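Long-range contact in plasmid stabilization system (Mesorhizobium opportunistum, PDB 5CEG), which probably acts as the ParE-type toxin of a type II toxin-antitoxin system, held in check by its partner antitoxin: residues Pro62-Arg76 with Leu86-Val98. Numbering follows the deposited sequence.
Sequences PRMGVRRPDIRPSAR and LYETVPDTDDGPV
Arg63 meets Thr93 and Gly96, and Arg67 meets Asp92 and Asp94, so that two arginines of 62-76 are bonded to the loop that follows strand 83-90, each guanidinium making several bonds at once. The Arg63 guanidinium lies between Asp95 on one face and Val98 CG2 on the other. In its plane, NE bonds Thr93 O (2.8 Å, 164° at the hydrogen), NH2 takes Thr93 OG1, and NH1 and NH2 converge end-on on Gly96 O. These bonds fix the rotation of the group.

Arg67 grips Asp94 OD1 side-on through NE and NH2, while NH1 and NH2 hold Asp92 OD1 end-on, NH1 on its syn lone pair at 2.8 Å; the two carboxylates stand steeply to the guanidinium plane. Arg76 NH2 joins this salt-bridge network through a long bridge to Asp94 OD1 (3.9 Å) and through waters, one of which also binds Thr89 OG1.

Tyr87 OH bonds twice: it donates to Pro62 O (2.7 Å) and accepts from Gly65 N (2.9 Å), while Arg76 CB makes a CH-pi contact over the ring face. With chi1 at 64°, Ser74 OG points to Glu88 OE1, 2.6 Å away; Glu88 OE2 salt-bridges a basic residue of the other protein's chain.

Backbone bonds between Arg76 and Tyr87 form an antiparallel hydrogen-bonded pair, joining strands 76-80 and 83-90; the two loop-rich segments pack together at one end of this hairpin, in the sheet of the RelE/ParE toxin fold.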
loop_
_atom_site.group_PDB
_atom_site.type_symbol
_atom_site.label_atom_id
_atom_site.label_comp_id
_atom_site.label_asym_id
_atom_site.label_seq_id
_atom_site.Cartn_x
_atom_site.Cartn_y
_atom_site.Cartn_z
ATOM N N PRO B 62 11.481 -22.391 25.973
ATOM C CA PRO B 62 12.289 -21.225 25.585
ATOM C C PRO B 62 12.569 -21.088 24.091
ATOM O O PRO B 62 12.948 -19.998 23.647
ATOM C CB PRO B 62 13.605 -21.437 26.360
ATOM C CG PRO B 62 13.602 -22.862 26.778
ATOM C CD PRO B 62 12.168 -23.237 26.963
ATOM N N ARG B 63 12.368 -22.152 23.320
ATOM C CA ARG B 63 12.629 -22.075 21.891
ATOM C C ARG B 63 11.346 -22.000 21.060
ATOM O O ARG B 63 11.347 -22.336 19.876
ATOM C CB ARG B 63 13.483 -23.269 21.460
ATOM C CG ARG B 63 14.839 -23.295 22.176
ATOM C CD ARG B 63 15.741 -24.416 21.652
ATOM N NE ARG B 63 17.085 -24.377 22.233
ATOM C CZ ARG B 63 17.468 -25.063 23.309
ATOM N NH1 ARG B 63 16.610 -25.851 23.952
ATOM N NH2 ARG B 63 18.719 -24.965 23.746
ATOM N N MET B 64 10.253 -21.528 21.647
ATOM C CA MET B 64 9.016 -21.474 20.858
ATOM C C MET B 64 9.008 -20.320 19.837
ATOM O O MET B 64 8.273 -20.373 18.851
ATOM C CB MET B 64 7.781 -21.433 21.784
ATOM C CG MET B 64 7.655 -20.266 22.716
ATOM S SD MET B 64 6.308 -20.592 23.900
ATOM C CE MET B 64 4.897 -20.680 22.793
ATOM N N GLY B 65 9.851 -19.306 20.026
ATOM C CA GLY B 65 9.940 -18.217 19.070
ATOM C C GLY B 65 10.751 -18.587 17.830
ATOM O O GLY B 65 11.741 -19.312 17.911
ATOM N N VAL B 66 10.323 -18.090 16.676
ATOM C CA VAL B 66 11.024 -18.351 15.424
ATOM C C VAL B 66 12.318 -17.550 15.347
ATOM O O VAL B 66 12.333 -16.361 15.666
ATOM C CB VAL B 66 10.127 -18.009 14.216
ATOM C CG1 VAL B 66 10.932 -17.989 12.932
ATOM C CG2 VAL B 66 8.962 -18.999 14.128
ATOM N N ARG B 67 13.404 -18.190 14.921
ATOM C CA ARG B 67 14.666 -17.482 14.773
ATOM C C ARG B 67 14.575 -16.400 13.713
ATOM O O ARG B 67 14.000 -16.613 12.636
ATOM C CB ARG B 67 15.794 -18.447 14.412
ATOM C CG ARG B 67 16.288 -19.310 15.558
ATOM C CD ARG B 67 17.654 -19.885 15.188
ATOM N NE ARG B 67 18.286 -20.670 16.250
ATOM C CZ ARG B 67 18.969 -20.149 17.265
ATOM N NH1 ARG B 67 19.080 -18.833 17.389
ATOM N NH2 ARG B 67 19.520 -20.945 18.178
ATOM N N ARG B 68 15.138 -15.238 14.021
ATOM C CA ARG B 68 15.205 -14.142 13.071
ATOM C C ARG B 68 16.627 -13.584 13.028
ATOM O O ARG B 68 16.878 -12.458 13.451
ATOM C CB ARG B 68 14.199 -13.040 13.442
ATOM C CG ARG B 68 12.730 -13.437 13.247
ATOM C CD ARG B 68 12.439 -13.715 11.785
ATOM N NE ARG B 68 12.794 -12.563 10.965
ATOM C CZ ARG B 68 11.954 -11.582 10.646
ATOM N NH1 ARG B 68 10.691 -11.628 11.045
ATOM N NH2 ARG B 68 12.374 -10.567 9.909
ATOM N N PRO B 69 17.578 -14.379 12.505
ATOM C CA PRO B 69 18.974 -13.939 12.481
ATOM C C PRO B 69 19.194 -12.747 11.550
ATOM O O PRO B 69 20.250 -12.120 11.613
ATOM C CB PRO B 69 19.726 -15.181 11.983
ATOM C CG PRO B 69 18.711 -15.955 11.220
ATOM C CD PRO B 69 17.392 -15.700 11.878
ATOM N N ASP B 70 18.202 -12.427 10.718
ATOM C CA ASP B 70 18.293 -11.236 9.885
ATOM C C ASP B 70 18.195 -9.961 10.718
ATOM O O ASP B 70 18.598 -8.889 10.268
ATOM C CB ASP B 70 17.218 -11.247 8.783
ATOM C CG ASP B 70 15.804 -11.482 9.311
ATOM O OD1 ASP B 70 15.609 -12.203 10.312
ATOM O OD2 ASP B 70 14.859 -10.947 8.695
ATOM N N ILE B 71 17.672 -10.074 11.935
ATOM C CA ILE B 71 17.623 -8.934 12.851
ATOM C C ILE B 71 18.975 -8.838 13.564
ATOM O O ILE B 71 19.771 -7.922 13.300
ATOM C CB ILE B 71 16.466 -9.068 13.867
ATOM C CG1 ILE B 71 15.122 -9.097 13.122
ATOM C CG2 ILE B 71 16.486 -7.925 14.883
ATOM C CD1 ILE B 71 13.919 -9.373 14.024
ATOM N N ARG B 72 19.228 -9.798 14.450
ATOM C CA ARG B 72 20.569 -10.037 15.004
ATOM C C ARG B 72 20.707 -11.551 15.140
ATOM O O ARG B 72 19.705 -12.256 15.187
ATOM C CB ARG B 72 20.780 -9.321 16.356
ATOM C CG ARG B 72 20.990 -7.804 16.282
ATOM C CD ARG B 72 22.249 -7.408 15.502
ATOM N NE ARG B 72 22.464 -5.964 15.547
ATOM C CZ ARG B 72 23.326 -5.313 14.773
ATOM N NH1 ARG B 72 24.059 -5.982 13.893
ATOM N NH2 ARG B 72 23.455 -4.000 14.877
ATOM N N PRO B 73 21.948 -12.071 15.197
ATOM C CA PRO B 73 22.123 -13.522 15.023
ATOM C C PRO B 73 21.326 -14.408 15.991
ATOM O O PRO B 73 20.854 -15.456 15.567
ATOM C CB PRO B 73 23.632 -13.712 15.232
ATOM C CG PRO B 73 24.218 -12.423 14.770
ATOM C CD PRO B 73 23.238 -11.358 15.219
ATOM N N SER B 74 21.160 -13.984 17.243
ATOM C CA SER B 74 20.460 -14.796 18.242
ATOM C C SER B 74 18.989 -14.446 18.392
ATOM O O SER B 74 18.293 -15.028 19.230
ATOM C CB SER B 74 21.131 -14.638 19.604
ATOM O OG SER B 74 21.029 -13.297 20.059
ATOM N N ALA B 75 18.517 -13.475 17.617
ATOM C CA ALA B 75 17.156 -12.983 17.831
ATOM C C ALA B 75 16.095 -14.013 17.480
ATOM O O ALA B 75 16.229 -14.774 16.516
ATOM C CB ALA B 75 16.910 -11.695 17.022
ATOM N N ARG B 76 15.030 -14.005 18.274
ATOM C CA ARG B 76 13.852 -14.827 18.059
ATOM C C ARG B 76 12.632 -13.932 18.190
ATOM O O ARG B 76 12.644 -12.943 18.922
ATOM C CB ARG B 76 13.771 -15.975 19.071
ATOM C CG ARG B 76 14.792 -17.074 18.866
ATOM C CD ARG B 76 14.728 -18.074 20.021
ATOM N NE ARG B 76 15.688 -19.169 19.865
ATOM C CZ ARG B 76 15.441 -20.293 19.196
ATOM N NH1 ARG B 76 14.259 -20.494 18.611
ATOM N NH2 ARG B 76 16.374 -21.227 19.120
ATOM N N LEU B 86 10.558 -9.659 21.008
ATOM C CA LEU B 86 11.889 -10.009 20.517
ATOM C C LEU B 86 12.708 -10.521 21.689
ATOM O O LEU B 86 12.792 -9.849 22.709
ATOM C CB LEU B 86 12.600 -8.803 19.886
ATOM C CG LEU B 86 11.892 -8.099 18.730
ATOM C CD1 LEU B 86 12.728 -6.904 18.275
ATOM C CD2 LEU B 86 11.674 -9.093 17.597
ATOM N N TYR B 87 13.296 -11.701 21.558
ATOM C CA TYR B 87 14.030 -12.276 22.687
ATOM C C TYR B 87 15.173 -13.156 22.210
ATOM O O TYR B 87 15.285 -13.469 21.023
ATOM C CB TYR B 87 13.080 -13.088 23.582
ATOM C CG TYR B 87 12.753 -14.493 23.090
ATOM C CD1 TYR B 87 11.678 -14.729 22.229
ATOM C CD2 TYR B 87 13.501 -15.580 23.517
ATOM C CE1 TYR B 87 11.376 -16.019 21.804
ATOM C CE2 TYR B 87 13.216 -16.863 23.096
ATOM C CZ TYR B 87 12.160 -17.081 22.234
ATOM O OH TYR B 87 11.881 -18.382 21.825
ATOM N N GLU B 88 16.015 -13.580 23.149
ATOM C CA GLU B 88 17.010 -14.603 22.854
ATOM C C GLU B 88 17.086 -15.595 24.002
ATOM O O GLU B 88 16.672 -15.283 25.118
ATOM C CB GLU B 88 18.393 -13.985 22.621
ATOM C CG GLU B 88 18.872 -13.148 23.811
ATOM C CD GLU B 88 20.285 -12.615 23.667
ATOM O OE1 GLU B 88 20.887 -12.728 22.576
ATOM O OE2 GLU B 88 20.789 -12.062 24.667
ATOM N N THR B 89 17.611 -16.780 23.720
ATOM C CA THR B 89 17.989 -17.702 24.790
ATOM C C THR B 89 19.489 -17.601 25.020
ATOM O O THR B 89 20.251 -17.263 24.107
ATOM C CB THR B 89 17.642 -19.176 24.482
ATOM O OG1 THR B 89 18.492 -19.681 23.450
ATOM C CG2 THR B 89 16.171 -19.338 24.076
ATOM N N VAL B 90 19.911 -17.878 26.248
ATOM C CA VAL B 90 21.334 -18.042 26.519
ATOM C C VAL B 90 21.523 -19.361 27.265
ATOM O O VAL B 90 20.909 -19.559 28.308
ATOM C CB VAL B 90 21.912 -16.903 27.345
ATOM C CG1 VAL B 90 23.400 -17.158 27.584
ATOM C CG2 VAL B 90 21.713 -15.566 26.628
ATOM N N PRO B 91 22.347 -20.270 26.721
ATOM C CA PRO B 91 23.088 -20.182 25.454
ATOM C C PRO B 91 22.161 -20.084 24.244
ATOM O O PRO B 91 20.996 -20.481 24.330
ATOM C CB PRO B 91 23.880 -21.494 25.401
ATOM C CG PRO B 91 23.818 -22.059 26.799
ATOM C CD PRO B 91 22.540 -21.571 27.386
ATOM N N ASP B 92 22.682 -19.544 23.148
ATOM C CA ASP B 92 21.943 -19.459 21.899
ATOM C C ASP B 92 22.118 -20.755 21.104
ATOM O O ASP B 92 22.792 -20.780 20.077
ATOM C CB ASP B 92 22.428 -18.260 21.075
ATOM C CG ASP B 92 21.693 -18.125 19.754
ATOM O OD1 ASP B 92 20.472 -18.334 19.747
ATOM O OD2 ASP B 92 22.337 -17.829 18.728
ATOM N N THR B 93 21.522 -21.834 21.594
ATOM C CA THR B 93 21.652 -23.147 20.960
ATOM C C THR B 93 20.293 -23.653 20.497
ATOM O O THR B 93 19.262 -23.172 20.959
ATOM C CB THR B 93 22.261 -24.166 21.925
ATOM O OG1 THR B 93 21.507 -24.156 23.145
ATOM C CG2 THR B 93 23.711 -23.814 22.232
ATOM N N ASP B 94 20.286 -24.624 19.589
ATOM C CA ASP B 94 19.034 -25.179 19.090
ATOM C C ASP B 94 18.544 -26.327 19.957
ATOM O O ASP B 94 17.387 -26.730 19.872
ATOM C CB ASP B 94 19.192 -25.650 17.647
ATOM C CG ASP B 94 19.269 -24.503 16.672
ATOM O OD1 ASP B 94 18.727 -23.425 16.990
ATOM O OD2 ASP B 94 19.867 -24.678 15.591
ATOM N N ASP B 95 19.437 -26.859 20.782
ATOM C CA ASP B 95 19.085 -27.934 21.693
ATOM C C ASP B 95 20.002 -27.903 22.901
ATOM O O ASP B 95 21.113 -27.379 22.839
ATOM C CB ASP B 95 19.166 -29.292 20.995
ATOM C CG ASP B 95 20.508 -29.530 20.346
ATOM O OD1 ASP B 95 20.595 -29.427 19.104
ATOM O OD2 ASP B 95 21.480 -29.816 21.078
ATOM N N GLY B 96 19.533 -28.464 24.005
ATOM C CA GLY B 96 20.322 -28.478 25.218
ATOM C C GLY B 96 19.753 -27.513 26.232
ATOM O O GLY B 96 18.801 -26.789 25.939
ATOM N N PRO B 97 20.338 -27.499 27.433
ATOM C CA PRO B 97 19.859 -26.684 28.549
ATOM C C PRO B 97 19.905 -25.194 28.242
ATOM O O PRO B 97 20.878 -24.712 27.669
ATOM C CB PRO B 97 20.832 -27.028 29.683
ATOM C CG PRO B 97 21.463 -28.315 29.279
ATOM C CD PRO B 97 21.537 -28.273 27.793
ATOM N N VAL B 98 18.853 -24.483 28.626
ATOM C CA VAL B 98 18.823 -23.027 28.513
ATOM C C VAL B 98 18.902 -22.425 29.913
ATOM O O VAL B 98 18.169 -22.848 30.815
ATOM C CB VAL B 98 17.540 -22.553 27.793
ATOM C CG1 VAL B 98 17.423 -21.020 27.828
ATOM C CG2 VAL B 98 17.509 -23.084 26.364
HETATM O O HOH W 1 18.071 -17.279 20.891
HETATM O O HOH W 2 18.258 -20.483 20.919
HETATM O O HOH W 3 15.532 -23.486 17.573
#